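Local coordinates for TouB protein (Pseudomonas stutzeri, PDB 2INC) that is a ubiquitin-like component of toluene o-xylene monooxygenase, probably contributing as a small accessory subunit to the multi-chain oxygenase rather than as its catalytic chain, at residues C[3-8]-C[14-19]; C[9-14]-C[34-39]; C[46-51]-C[60-65]. All coordinates share one frame; numbering follows the deposited sequence.

Contact 1: C[3-8]-C[14-19]; sequences PIMSNF and IQLVPV
Gln15 O takes the shortest polar bond between the two strands: Ser6 N donates to it over 2.7 Å, within the carbonyl plane, and the CA-H of Met5 leans on the same oxygen from 3.2 Å. Gln15 N returns a bond to Ser6 O, and Ile4 and Val17 form the second hydrogen-bonded pair of this antiparallel hairpin. That pair is uneven: Val17 N meets Ile4 O almost straight at 2.8 Å, whereas Ile4 N reaches Val17 O at 3.1 Å from 37° above the carbonyl plane. Ile4 also carries the packing beside it. With chi1 at 58°, CG1 is tucked between the backbone N and carbonyl carbon, which holds it 3.3 Å from Val17 O and 3.8 Å from Val19 CG1. The Ile4 and Val17 side chains lie alongside one another, while Val19 crosses Ile4 at about a right angle.

On the other face, Met5 folds back at chi2 (-54°) and lays SD against Leu16, 3.7 Å from Leu16 CA. Met5 CB rests on Ile14 CG2, and Leu16 CD1 reaches Pro3 CB. Asn7 crosses Ile14 obliquely; its buried OD1 has no polar partner in the model, but ND2 is held by Asp78 and by the backbone of another protein chain.

Helix 25-33 packs against Ile4, Ser6 and Val19. Strand 76-82 bonds the far edge of strand 2-8, and Ile14 and Leu16 share backbone hydrogen bonds with another protein chain.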
ATOM      1  N   PRO C   3       4.582  14.373  57.344  1.00 45.63           N
ATOM      2  CA  PRO C   3       5.009  13.477  56.265  1.00 44.06           C
ATOM      3  C   PRO C   3       6.488  13.220  56.313  1.00 42.21           C
ATOM      4  O   PRO C   3       7.305  14.147  56.468  1.00 42.52           O
ATOM      5  CB  PRO C   3       4.646  14.262  55.000  1.00 44.17           C
ATOM      6  CG  PRO C   3       4.826  15.729  55.431  1.00 44.92           C
ATOM      7  CD  PRO C   3       4.392  15.765  56.889  1.00 45.52           C
ATOM      8  N   ILE C   4       6.840  11.956  56.219  1.00 41.86           N
ATOM      9  CA  ILE C   4       8.217  11.631  55.945  1.00 40.25           C
ATOM     10  C   ILE C   4       8.284  10.677  54.749  1.00 39.28           C
ATOM     11  O   ILE C   4       7.267  10.069  54.345  1.00 38.63           O
ATOM     12  CB  ILE C   4       8.971  11.026  57.195  1.00 41.26           C
ATOM     13  CG1 ILE C   4       8.271   9.774  57.713  1.00 40.23           C
ATOM     14  CG2 ILE C   4       9.131  12.090  58.324  1.00 41.58           C
ATOM     15  CD1 ILE C   4       8.851   8.491  57.247  1.00 39.03           C
ATOM     16  N   MET C   5       9.494  10.534  54.219  1.00 37.69           N
ATOM     17  CA  MET C   5       9.829   9.579  53.141  1.00 37.81           C
ATOM     18  C   MET C   5      10.684   8.436  53.702  1.00 38.51           C
ATOM     19  O   MET C   5      11.788   8.640  54.235  1.00 38.70           O
ATOM     20  CB  MET C   5      10.598  10.276  51.966  1.00 36.46           C
ATOM     21  CG  MET C   5       9.855  11.492  51.325  1.00 35.00           C
ATOM     22  SD  MET C   5       8.186  11.096  50.792  1.00 42.82           S
ATOM     23  CE  MET C   5       7.746  12.571  49.859  1.00 41.10           C
ATOM     24  N   SER C   6      10.179   7.231  53.542  1.00 39.30           N
ATOM     25  CA  SER C   6      10.763   6.047  54.143  1.00 38.23           C
ATOM     26  C   SER C   6      11.583   5.323  53.122  1.00 38.52           C
ATOM     27  O   SER C   6      11.027   4.888  52.128  1.00 36.92           O
ATOM     28  CB  SER C   6       9.602   5.137  54.573  1.00 39.19           C
ATOM     29  OG  SER C   6      10.076   3.837  54.899  1.00 37.15           O
ATOM     30  N   ASN C   7      12.886   5.198  53.374  1.00 37.52           N
ATOM     31  CA  ASN C   7      13.811   4.414  52.592  1.00 39.23           C
ATOM     32  C   ASN C   7      14.131   3.148  53.441  1.00 41.14           C
ATOM     33  O   ASN C   7      15.043   3.146  54.282  1.00 41.78           O
ATOM     34  CB  ASN C   7      15.104   5.233  52.366  1.00 37.92           C
ATOM     35  CG  ASN C   7      16.054   4.583  51.383  1.00 39.34           C
ATOM     36  OD1 ASN C   7      15.655   3.754  50.560  1.00 41.07           O
ATOM     37  ND2 ASN C   7      17.318   4.970  51.444  1.00 39.74           N
ATOM     38  N   PHE C   8      13.358   2.090  53.223  1.00 43.05           N
ATOM     39  CA  PHE C   8      13.389   0.925  54.089  1.00 44.01           C
ATOM     40  C   PHE C   8      14.493  -0.040  53.659  1.00 45.85           C
ATOM     41  O   PHE C   8      14.668  -0.288  52.443  1.00 44.81           O
ATOM     42  CB  PHE C   8      12.025   0.246  54.087  1.00 44.24           C
ATOM     43  CG  PHE C   8      11.791  -0.596  55.312  1.00 45.97           C
ATOM     44  CD1 PHE C   8      11.081  -0.075  56.399  1.00 48.57           C
ATOM     45  CD2 PHE C   8      12.295  -1.891  55.398  1.00 47.66           C
ATOM     46  CE1 PHE C   8      10.855  -0.847  57.555  1.00 47.54           C
ATOM     47  CE2 PHE C   8      12.086  -2.657  56.561  1.00 48.10           C
ATOM     48  CZ  PHE C   8      11.380  -2.120  57.631  1.00 46.32           C
ATOM     49  N   ILE C  14      11.698   4.428  47.747  1.00 39.75           N
ATOM     50  CA  ILE C  14      11.374   5.355  48.841  1.00 39.14           C
ATOM     51  C   ILE C  14       9.870   5.653  48.771  1.00 39.55           C
ATOM     52  O   ILE C  14       9.270   5.723  47.666  1.00 39.17           O
ATOM     53  CB  ILE C  14      12.251   6.625  48.775  1.00 38.47           C
ATOM     54  CG1 ILE C  14      13.750   6.218  48.602  1.00 39.65           C
ATOM     55  CG2 ILE C  14      12.021   7.488  49.978  1.00 38.45           C
ATOM     56  CD1 ILE C  14      14.781   7.373  48.734  1.00 37.22           C
ATOM     57  N   GLN C  15       9.231   5.719  49.940  1.00 38.89           N
ATOM     58  CA  GLN C  15       7.783   5.826  49.968  1.00 38.52           C
ATOM     59  C   GLN C  15       7.356   6.907  50.919  1.00 39.41           C
ATOM     60  O   GLN C  15       8.076   7.201  51.906  1.00 39.32           O
ATOM     61  CB  GLN C  15       7.154   4.523  50.427  1.00 39.36           C
ATOM     62  CG  GLN C  15       7.469   3.361  49.550  1.00 40.65           C
ATOM     63  CD  GLN C  15       6.944   2.108  50.128  1.00 44.94           C
ATOM     64  OE1 GLN C  15       7.594   1.498  51.008  1.00 46.58           O
ATOM     65  NE2 GLN C  15       5.734   1.698  49.677  1.00 39.46           N
ATOM     66  N   LEU C  16       6.183   7.486  50.644  1.00 38.74           N
ATOM     67  CA  LEU C  16       5.623   8.483  51.552  1.00 40.21           C
ATOM     68  C   LEU C  16       4.913   7.751  52.719  1.00 40.74           C
ATOM     69  O   LEU C  16       4.069   6.893  52.486  1.00 40.41           O
ATOM     70  CB  LEU C  16       4.647   9.395  50.812  1.00 40.54           C
ATOM     71  CG  LEU C  16       3.756  10.335  51.667  1.00 40.46           C
ATOM     72  CD1 LEU C  16       4.574  11.457  52.364  1.00 36.98           C
ATOM     73  CD2 LEU C  16       2.662  10.929  50.819  1.00 40.84           C
ATOM     74  N   VAL C  17       5.251   8.111  53.949  1.00 41.93           N
ATOM     75  CA  VAL C  17       4.662   7.487  55.145  1.00 43.29           C
ATOM     76  C   VAL C  17       4.332   8.635  56.112  1.00 44.93           C
ATOM     77  O   VAL C  17       5.244   9.320  56.597  1.00 44.61           O
ATOM     78  CB  VAL C  17       5.641   6.496  55.807  1.00 43.69           C
ATOM     79  CG1 VAL C  17       5.056   5.917  57.078  1.00 41.40           C
ATOM     80  CG2 VAL C  17       5.976   5.362  54.865  1.00 42.53           C
ATOM     81  N   PRO C  18       3.038   8.900  56.320  1.00 45.92           N
ATOM     82  CA  PRO C  18       2.668   9.874  57.343  1.00 47.41           C
ATOM     83  C   PRO C  18       2.951   9.304  58.732  1.00 47.85           C
ATOM     84  O   PRO C  18       2.692   8.122  59.006  1.00 48.19           O
ATOM     85  CB  PRO C  18       1.161  10.072  57.131  1.00 47.27           C
ATOM     86  CG  PRO C  18       0.688   8.882  56.407  1.00 47.79           C
ATOM     87  CD  PRO C  18       1.869   8.316  55.642  1.00 47.26           C
ATOM     88  N   VAL C  19       3.567  10.108  59.573  1.00 48.64           N
ATOM     89  CA  VAL C  19       3.807   9.694  60.947  1.00 48.19           C
ATOM     90  C   VAL C  19       3.163  10.776  61.808  1.00 48.73           C
ATOM     91  O   VAL C  19       2.612  11.728  61.273  1.00 49.39           O
ATOM     92  CB  VAL C  19       5.325   9.543  61.272  1.00 48.27           C
ATOM     93  CG1 VAL C  19       5.954   8.430  60.458  1.00 48.57           C
ATOM     94  CG2 VAL C  19       6.076  10.834  61.075  1.00 45.13           C
TER

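Contact 2: C[9-14]-C[34-39]; sequences ERDFVI and YHSINR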
ATOM      1  N   GLU C   9      15.262  -0.574  54.627  1.00 44.75           N
ATOM      2  CA  GLU C   9      16.430  -1.371  54.256  1.00 46.00           C
ATOM      3  C   GLU C   9      15.981  -2.567  53.454  1.00 44.90           C
ATOM      4  O   GLU C   9      14.954  -3.197  53.780  1.00 44.14           O
ATOM      5  CB  GLU C   9      17.233  -1.830  55.472  1.00 46.54           C
ATOM      6  CG  GLU C   9      18.421  -2.698  55.113  1.00 49.82           C
ATOM      7  CD  GLU C   9      19.342  -2.960  56.318  1.00 49.83           C
ATOM      8  OE1 GLU C   9      19.012  -2.543  57.455  1.00 53.35           O
ATOM      9  OE2 GLU C   9      20.392  -3.595  56.114  1.00 54.90           O
ATOM     10  N   ARG C  10      16.716  -2.816  52.367  1.00 44.11           N
ATOM     11  CA  ARG C  10      16.450  -3.939  51.439  1.00 43.88           C
ATOM     12  C   ARG C  10      15.228  -3.800  50.518  1.00 43.42           C
ATOM     13  O   ARG C  10      15.023  -4.659  49.649  1.00 43.00           O
ATOM     14  CB  ARG C  10      16.358  -5.259  52.214  1.00 44.32           C
ATOM     15  CG  ARG C  10      17.616  -5.553  53.009  1.00 47.39           C
ATOM     16  CD  ARG C  10      17.396  -6.801  53.813  1.00 54.69           C
ATOM     17  NE  ARG C  10      17.393  -7.924  52.893  1.00 58.27           N
ATOM     18  CZ  ARG C  10      18.492  -8.562  52.503  1.00 61.55           C
ATOM     19  NH1 ARG C  10      19.688  -8.210  53.006  1.00 62.52           N
ATOM     20  NH2 ARG C  10      18.386  -9.553  51.623  1.00 60.75           N
ATOM     21  N   ASP C  11      14.387  -2.788  50.747  1.00 42.54           N
ATOM     22  CA  ASP C  11      13.364  -2.403  49.761  1.00 41.75           C
ATOM     23  C   ASP C  11      14.037  -1.727  48.525  1.00 41.20           C
ATOM     24  O   ASP C  11      15.251  -1.432  48.536  1.00 41.40           O
ATOM     25  CB  ASP C  11      12.325  -1.475  50.387  1.00 40.30           C
ATOM     26  CG  ASP C  11      10.929  -1.637  49.755  1.00 45.33           C
ATOM     27  OD1 ASP C  11      10.805  -2.130  48.605  1.00 43.43           O
ATOM     28  OD2 ASP C  11       9.931  -1.258  50.405  1.00 47.77           O
ATOM     29  N   PHE C  12      13.244  -1.437  47.490  1.00 40.85           N
ATOM     30  CA  PHE C  12      13.784  -0.875  46.227  1.00 39.89           C
ATOM     31  C   PHE C  12      13.320   0.541  45.996  1.00 40.18           C
ATOM     32  O   PHE C  12      13.782   1.168  45.047  1.00 39.75           O
ATOM     33  CB  PHE C  12      13.341  -1.707  45.021  1.00 39.73           C
ATOM     34  CG  PHE C  12      11.963  -1.351  44.524  1.00 40.62           C
ATOM     35  CD1 PHE C  12      11.794  -0.629  43.316  1.00 39.66           C
ATOM     36  CD2 PHE C  12      10.833  -1.681  45.261  1.00 41.37           C
ATOM     37  CE1 PHE C  12      10.526  -0.283  42.841  1.00 40.63           C
ATOM     38  CE2 PHE C  12       9.542  -1.357  44.767  1.00 41.19           C
ATOM     39  CZ  PHE C  12       9.406  -0.637  43.552  1.00 37.80           C
ATOM     40  N   VAL C  13      12.419   1.035  46.852  1.00 39.28           N
ATOM     41  CA  VAL C  13      11.734   2.296  46.595  1.00 39.38           C
ATOM     42  C   VAL C  13      11.558   3.108  47.862  1.00 40.11           C
ATOM     43  O   VAL C  13      11.307   2.552  48.925  1.00 40.21           O
ATOM     44  CB  VAL C  13      10.375   2.030  45.921  1.00 38.43           C
ATOM     45  CG1 VAL C  13       9.337   1.424  46.896  1.00 39.38           C
ATOM     46  CG2 VAL C  13       9.871   3.277  45.212  1.00 39.06           C
ATOM     47  N   ILE C  14      11.698   4.428  47.747  1.00 39.75           N
ATOM     48  CA  ILE C  14      11.374   5.355  48.841  1.00 39.14           C
ATOM     49  C   ILE C  14       9.870   5.653  48.771  1.00 39.55           C
ATOM     50  O   ILE C  14       9.270   5.723  47.666  1.00 39.17           O
ATOM     51  CB  ILE C  14      12.251   6.625  48.775  1.00 38.47           C
ATOM     52  CG1 ILE C  14      13.750   6.218  48.602  1.00 39.65           C
ATOM     53  CG2 ILE C  14      12.021   7.488  49.978  1.00 38.45           C
ATOM     54  CD1 ILE C  14      14.781   7.373  48.734  1.00 37.22           C
ATOM     55  N   TYR C  34       5.159  -1.283  57.808  1.00 41.82           N
ATOM     56  CA  TYR C  34       3.873  -1.661  57.269  1.00 43.19           C
ATOM     57  C   TYR C  34       3.848  -1.646  55.714  1.00 43.37           C
ATOM     58  O   TYR C  34       3.087  -2.384  55.076  1.00 42.82           O
ATOM     59  CB  TYR C  34       2.819  -0.704  57.833  1.00 43.44           C
ATOM     60  CG  TYR C  34       1.438  -0.961  57.313  1.00 45.15           C
ATOM     61  CD1 TYR C  34       0.597  -1.870  57.947  1.00 48.83           C
ATOM     62  CD2 TYR C  34       0.964  -0.322  56.176  1.00 47.79           C
ATOM     63  CE1 TYR C  34      -0.683  -2.127  57.462  1.00 45.65           C
ATOM     64  CE2 TYR C  34      -0.321  -0.588  55.676  1.00 46.82           C
ATOM     65  CZ  TYR C  34      -1.130  -1.480  56.335  1.00 48.18           C
ATOM     66  OH  TYR C  34      -2.399  -1.749  55.863  1.00 48.70           O
ATOM     67  N   HIS C  35       4.660  -0.774  55.121  1.00 43.90           N
ATOM     68  CA  HIS C  35       4.646  -0.564  53.670  1.00 43.09           C
ATOM     69  C   HIS C  35       5.769  -1.325  52.978  1.00 44.96           C
ATOM     70  O   HIS C  35       5.925  -1.199  51.755  1.00 46.42           O
ATOM     71  CB  HIS C  35       4.720   0.933  53.341  1.00 41.89           C
ATOM     72  CG  HIS C  35       3.495   1.688  53.746  1.00 40.30           C
ATOM     73  ND1 HIS C  35       2.271   1.527  53.122  1.00 40.38           N
ATOM     74  CD2 HIS C  35       3.290   2.578  54.746  1.00 39.89           C
ATOM     75  CE1 HIS C  35       1.368   2.284  53.723  1.00 38.87           C
ATOM     76  NE2 HIS C  35       1.960   2.932  54.711  1.00 38.00           N
ATOM     77  N   SER C  36       6.530  -2.131  53.727  1.00 43.82           N
ATOM     78  CA  SER C  36       7.699  -2.828  53.167  1.00 43.36           C
ATOM     79  C   SER C  36       7.840  -4.274  53.630  1.00 43.60           C
ATOM     80  O   SER C  36       7.960  -5.173  52.790  1.00 43.54           O
ATOM     81  CB  SER C  36       8.972  -2.075  53.493  1.00 42.50           C
ATOM     82  OG  SER C  36       8.898  -0.734  52.986  1.00 45.32           O
ATOM     83  N   ILE C  37       7.822  -4.499  54.957  1.00 44.05           N
ATOM     84  CA  ILE C  37       7.977  -5.868  55.511  1.00 43.77           C
ATOM     85  C   ILE C  37       6.781  -6.712  55.066  1.00 43.91           C
ATOM     86  O   ILE C  37       5.619  -6.248  55.149  1.00 42.68           O
ATOM     87  CB  ILE C  37       8.137  -5.880  57.072  1.00 44.82           C
ATOM     88  CG1 ILE C  37       9.385  -5.106  57.542  1.00 45.59           C
ATOM     89  CG2 ILE C  37       8.071  -7.361  57.661  1.00 44.39           C
ATOM     90  CD1 ILE C  37      10.732  -5.762  57.228  1.00 50.67           C
ATOM     91  N   ASN C  38       7.054  -7.934  54.588  1.00 43.75           N
ATOM     92  CA  ASN C  38       5.986  -8.788  54.067  1.00 46.04           C
ATOM     93  C   ASN C  38       5.306  -8.247  52.793  1.00 45.68           C
ATOM     94  O   ASN C  38       4.260  -8.764  52.375  1.00 45.04           O
ATOM     95  CB  ASN C  38       4.918  -9.068  55.141  1.00 46.37           C
ATOM     96  CG  ASN C  38       5.417 -10.035  56.193  1.00 49.74           C
ATOM     97  OD1 ASN C  38       6.052 -11.062  55.861  1.00 50.54           O
ATOM     98  ND2 ASN C  38       5.186  -9.696  57.466  1.00 49.13           N
ATOM     99  N   ARG C  39       5.920  -7.225  52.194  1.00 44.77           N
ATOM    100  CA  ARG C  39       5.471  -6.726  50.906  1.00 45.13           C
ATOM    101  C   ARG C  39       6.266  -7.210  49.675  1.00 46.06           C
ATOM    102  O   ARG C  39       5.631  -7.776  48.820  1.00 47.06           O
ATOM    103  CB  ARG C  39       5.076  -5.231  50.952  1.00 44.03           C
ATOM    104  CG  ARG C  39       3.668  -5.006  51.596  1.00 43.62           C
ATOM    105  CD  ARG C  39       3.250  -3.516  51.596  1.00 44.01           C
ATOM    106  NE  ARG C  39       2.056  -3.286  52.404  1.00 45.06           N
ATOM    107  CZ  ARG C  39       0.813  -3.310  51.926  1.00 45.84           C
ATOM    108  NH1 ARG C  39       0.592  -3.566  50.651  1.00 40.69           N
ATOM    109  NH2 ARG C  39      -0.221  -3.097  52.730  1.00 46.55           N
TER
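The Asp11 carboxylate and the Ser36 hydroxyl point at each other across the gap between two loops, and this single pair carries nearly the whole contact. Ser36 OG donates to Asp11 OD2 over 2.8 Å, arriving on the anti lone pair, the one turned away from OD1. The serine hydroxyl lies anti to its own carbonyl carbon (chi1 -58°), which swings OG out toward the acid, while Ser36 CB follows to 3.3 Å from Asp11 OD2.

The second carboxylate oxygen turns back to its own loop. Asp11 OD1 accepts from Phe12 N at 2.8 Å, again on the anti side but 28° out of the carboxylate plane. OD1 is thus tied to the local backbone, though not to it alone, and OD2 to the other loop, which would limit rotation of the group about its CB-CG bond. Arg40 adds a salt bridge to OD2 through NH1, so that oxygen is shared by a hydroxyl and a guanidinium.

Behind Ser36, the 34-39 loop is braced internally. Arg39 NE donates to Tyr34 O over 3.0 Å, the carbonyl lying at the guanidinium edge and the donor in the carbonyl plane, while Arg39 N bonds to Ser36 O. Tyr34 CD2 sits 3.6 Å above the His35 ring plane, over its centre. Outside the two loops, Arg39 NH2 makes a salt bridge to an acidic side chain of another protein chain.

The contact joins the hairpin loop between strands 2-8 and 14-19 to the loop that follows helix 25-33. Phe8 at the end of strand 2-8 packs on Ser36 and Ile37, and His35 reaches Gln15 and Val17 of strand 14-19.

Contact 3: C[46-51]-C[60-65]; sequences EKILRV and FPRGMI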
ATOM      1  N   GLU C  46      15.318 -11.406  64.590  1.00 65.48           N
ATOM      2  CA  GLU C  46      16.547 -11.315  65.366  1.00 65.60           C
ATOM      3  C   GLU C  46      17.082  -9.872  65.416  1.00 64.40           C
ATOM      4  O   GLU C  46      18.138  -9.622  66.010  1.00 64.46           O
ATOM      5  CB  GLU C  46      17.610 -12.209  64.726  1.00 66.68           C
ATOM      6  CG  GLU C  46      17.393 -13.722  64.926  1.00 70.67           C
ATOM      7  CD  GLU C  46      18.267 -14.298  66.042  1.00 75.78           C
ATOM      8  OE1 GLU C  46      19.505 -14.053  66.027  1.00 77.13           O
ATOM      9  OE2 GLU C  46      17.712 -14.995  66.930  1.00 78.48           O
ATOM     10  N   LYS C  47      16.362  -8.932  64.792  1.00 62.50           N
ATOM     11  CA  LYS C  47      16.862  -7.560  64.610  1.00 60.22           C
ATOM     12  C   LYS C  47      15.898  -6.503  65.135  1.00 58.52           C
ATOM     13  O   LYS C  47      14.722  -6.764  65.339  1.00 57.81           O
ATOM     14  CB  LYS C  47      17.179  -7.304  63.129  1.00 60.72           C
ATOM     15  CG  LYS C  47      18.324  -8.151  62.584  1.00 60.26           C
ATOM     16  CD  LYS C  47      19.668  -7.569  63.001  1.00 60.87           C
ATOM     17  CE  LYS C  47      20.799  -8.413  62.452  1.00 62.19           C
ATOM     18  NZ  LYS C  47      22.083  -7.693  62.501  1.00 62.85           N
ATOM     19  N   ILE C  48      16.418  -5.307  65.363  1.00 56.51           N
ATOM     20  CA  ILE C  48      15.603  -4.173  65.793  1.00 55.33           C
ATOM     21  C   ILE C  48      15.652  -3.099  64.690  1.00 53.64           C
ATOM     22  O   ILE C  48      16.726  -2.851  64.135  1.00 52.56           O
ATOM     23  CB  ILE C  48      16.062  -3.677  67.185  1.00 55.39           C
ATOM     24  CG1 ILE C  48      15.275  -4.470  68.245  1.00 57.06           C
ATOM     25  CG2 ILE C  48      15.915  -2.160  67.344  1.00 55.89           C
ATOM     26  CD1 ILE C  48      15.843  -4.443  69.632  1.00 62.05           C
ATOM     27  N   LEU C  49      14.489  -2.535  64.350  1.00 51.77           N
ATOM     28  CA  LEU C  49      14.410  -1.484  63.318  1.00 51.01           C
ATOM     29  C   LEU C  49      14.822  -0.151  63.886  1.00 49.94           C
ATOM     30  O   LEU C  49      14.222   0.329  64.865  1.00 51.09           O
ATOM     31  CB  LEU C  49      12.990  -1.343  62.755  1.00 50.76           C
ATOM     32  CG  LEU C  49      12.374  -2.589  62.151  1.00 51.59           C
ATOM     33  CD1 LEU C  49      11.019  -2.276  61.549  1.00 49.88           C
ATOM     34  CD2 LEU C  49      13.323  -3.144  61.117  1.00 51.90           C
ATOM     35  N   ARG C  50      15.838   0.460  63.293  1.00 49.25           N
ATOM     36  CA  ARG C  50      16.267   1.801  63.718  1.00 48.50           C
ATOM     37  C   ARG C  50      15.913   2.884  62.666  1.00 48.49           C
ATOM     38  O   ARG C  50      15.666   2.549  61.497  1.00 48.36           O
ATOM     39  CB  ARG C  50      17.764   1.776  64.029  1.00 48.47           C
ATOM     40  CG  ARG C  50      18.079   0.823  65.218  1.00 48.27           C
ATOM     41  CD  ARG C  50      17.299   1.237  66.480  1.00 46.04           C
ATOM     42  NE  ARG C  50      17.607   2.611  66.899  1.00 49.22           N
ATOM     43  CZ  ARG C  50      18.780   3.016  67.394  1.00 49.82           C
ATOM     44  NH1 ARG C  50      19.777   2.154  67.534  1.00 49.34           N
ATOM     45  NH2 ARG C  50      18.959   4.286  67.737  1.00 48.75           N
ATOM     46  N   VAL C  51      15.886   4.153  63.082  1.00 47.82           N
ATOM     47  CA  VAL C  51      15.641   5.291  62.162  1.00 48.47           C
ATOM     48  C   VAL C  51      16.892   6.189  62.035  1.00 49.21           C
ATOM     49  O   VAL C  51      17.378   6.699  63.047  1.00 48.99           O
ATOM     50  CB  VAL C  51      14.419   6.137  62.639  1.00 48.25           C
ATOM     51  CG1 VAL C  51      14.080   7.245  61.627  1.00 48.76           C
ATOM     52  CG2 VAL C  51      13.200   5.261  62.848  1.00 48.95           C
ATOM     53  N   PHE C  60      18.878   8.101  65.117  1.00 54.16           N
ATOM     54  CA  PHE C  60      18.025   8.600  66.184  1.00 53.83           C
ATOM     55  C   PHE C  60      17.802   7.486  67.224  1.00 53.85           C
ATOM     56  O   PHE C  60      17.624   6.313  66.845  1.00 53.38           O
ATOM     57  CB  PHE C  60      16.685   9.074  65.633  1.00 53.31           C
ATOM     58  CG  PHE C  60      16.804  10.182  64.646  1.00 53.55           C
ATOM     59  CD1 PHE C  60      17.420  11.376  65.000  1.00 52.55           C
ATOM     60  CD2 PHE C  60      16.299  10.041  63.364  1.00 50.84           C
ATOM     61  CE1 PHE C  60      17.558  12.420  64.097  1.00 53.14           C
ATOM     62  CE2 PHE C  60      16.416  11.081  62.459  1.00 52.82           C
ATOM     63  CZ  PHE C  60      17.048  12.279  62.835  1.00 53.22           C
ATOM     64  N   PRO C  61      17.825   7.831  68.533  1.00 53.85           N
ATOM     65  CA  PRO C  61      17.578   6.752  69.517  1.00 53.28           C
ATOM     66  C   PRO C  61      16.134   6.273  69.453  1.00 53.17           C
ATOM     67  O   PRO C  61      15.250   7.042  69.027  1.00 53.06           O
ATOM     68  CB  PRO C  61      17.901   7.408  70.872  1.00 53.81           C
ATOM     69  CG  PRO C  61      18.655   8.651  70.542  1.00 53.78           C
ATOM     70  CD  PRO C  61      18.113   9.110  69.197  1.00 53.41           C
ATOM     71  N   ARG C  62      15.897   5.025  69.879  1.00 52.33           N
ATOM     72  CA  ARG C  62      14.581   4.376  69.726  1.00 51.38           C
ATOM     73  C   ARG C  62      13.447   5.201  70.297  1.00 51.41           C
ATOM     74  O   ARG C  62      12.363   5.227  69.731  1.00 49.74           O
ATOM     75  CB  ARG C  62      14.559   2.943  70.316  1.00 51.17           C
ATOM     76  CG  ARG C  62      15.537   1.997  69.632  1.00 50.85           C
ATOM     77  CD  ARG C  62      15.543   0.621  70.237  1.00 50.85           C
ATOM     78  NE  ARG C  62      14.224   0.020  70.122  1.00 53.96           N
ATOM     79  CZ  ARG C  62      13.920  -1.220  70.515  1.00 54.92           C
ATOM     80  NH1 ARG C  62      14.853  -1.974  71.055  1.00 52.50           N
ATOM     81  NH2 ARG C  62      12.684  -1.703  70.360  1.00 54.17           N
ATOM     82  N   GLY C  63      13.704   5.899  71.409  1.00 52.34           N
ATOM     83  CA  GLY C  63      12.641   6.547  72.199  1.00 53.37           C
ATOM     84  C   GLY C  63      12.385   8.009  71.865  1.00 54.70           C
ATOM     85  O   GLY C  63      11.341   8.581  72.231  1.00 54.89           O
ATOM     86  N   MET C  64      13.339   8.591  71.144  1.00 54.93           N
ATOM     87  CA  MET C  64      13.267   9.961  70.645  1.00 55.46           C
ATOM     88  C   MET C  64      11.984  10.176  69.850  1.00 54.57           C
ATOM     89  O   MET C  64      11.583   9.294  69.057  1.00 55.18           O
ATOM     90  CB  MET C  64      14.520  10.201  69.812  1.00 55.83           C
ATOM     91  CG  MET C  64      14.284  10.894  68.517  1.00 60.83           C
ATOM     92  SD  MET C  64      15.168  12.434  68.380  1.00 66.35           S
ATOM     93  CE  MET C  64      16.899  11.994  68.259  1.00 65.27           C
ATOM     94  N   ILE C  65      11.302  11.297  70.073  1.00 53.64           N
ATOM     95  CA  ILE C  65      10.028  11.518  69.367  1.00 53.17           C
ATOM     96  C   ILE C  65      10.195  12.484  68.174  1.00 53.19           C
ATOM     97  O   ILE C  65      11.133  13.304  68.140  1.00 52.15           O
ATOM     98  CB  ILE C  65       8.808  11.925  70.303  1.00 53.22           C
ATOM     99  CG1 ILE C  65       8.805  13.410  70.650  1.00 52.24           C
ATOM    100  CG2 ILE C  65       8.771  11.060  71.584  1.00 53.74           C
ATOM    101  CD1 ILE C  65       7.415  13.992  70.864  1.00 53.90           C
TER
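At one margin of the ubiquitin-like sheet, strand 48-53 runs antiparallel to short strand 59-60, and the chain then leaves through a type I turn from Pro61 to Met64. Phe60 joins the two parts: its N donates to Val51 O over 2.9 Å in a nearly straight bond (169°), while its own O is taken by the side chain of Arg50. Arg50 NH2 approaches Phe60 O to 2.6 Å, from 40° above the carbonyl plane. Bends at chi2 and chi3 curl the arginine over to this carbonyl, so that the guanidinium presents its edge to it and NH2 also passes close to Pro61 CA.

Arg62 comes back across this arginine at about a right angle. The aliphatic part of Arg62 does the touching: its CG lies 3.5 Å from Arg50 NE and also packs on Arg50 CD. The two NE atoms, of Arg50 and Arg62, stay 5.3 Å apart, with the guanidinium planes inclined by 32°. Farther out, the Arg62 guanidinium rests one face on Ile48, whose CG2 stands 3.7 Å from its plane, displaced toward the rim. Asp26 forms a salt bridge with Arg62 NE, which probably offsets the nearness of the two positive charges. On the buried side, Val51 CG1 meets the edge of the Phe60 ring, 4.0 Å from CD2.

Met64 N closes the turn on Pro61 O at 3.2 Å. Strand 76-82 flanks strand 48-53 on its other side, bonding to Arg50 through Ile80. Helix 25-33 packs over Leu49, Val51, Phe60 and Met64, and its start is tied by backbone bonds from Arg62 to Asp26 and from Met64 to Met25.

In the fold
Contacts 1 and 3 belong to opposite ends of one mixed sheet, in the order 14-19, 2-8, 76-82, 48-53, 59-60, with helix 25-33 packed against it as in the beta-grasp fold of ubiquitin. Their centres are about 15 Å apart, on opposite sides of the chain centre, yet Phe8 and Leu49 touch. Contact 2 lies about 10 Å from contact 1, centre to centre, shares Ile14 with it and interleaves with it along the chain. Contact 3 follows both in sequence, its centre about 17 Å from that of contact 2. The chain of another protein reaches contacts 1 and 2, and none touches the segments of contact 3, consistent with the hairpin end facing the complex.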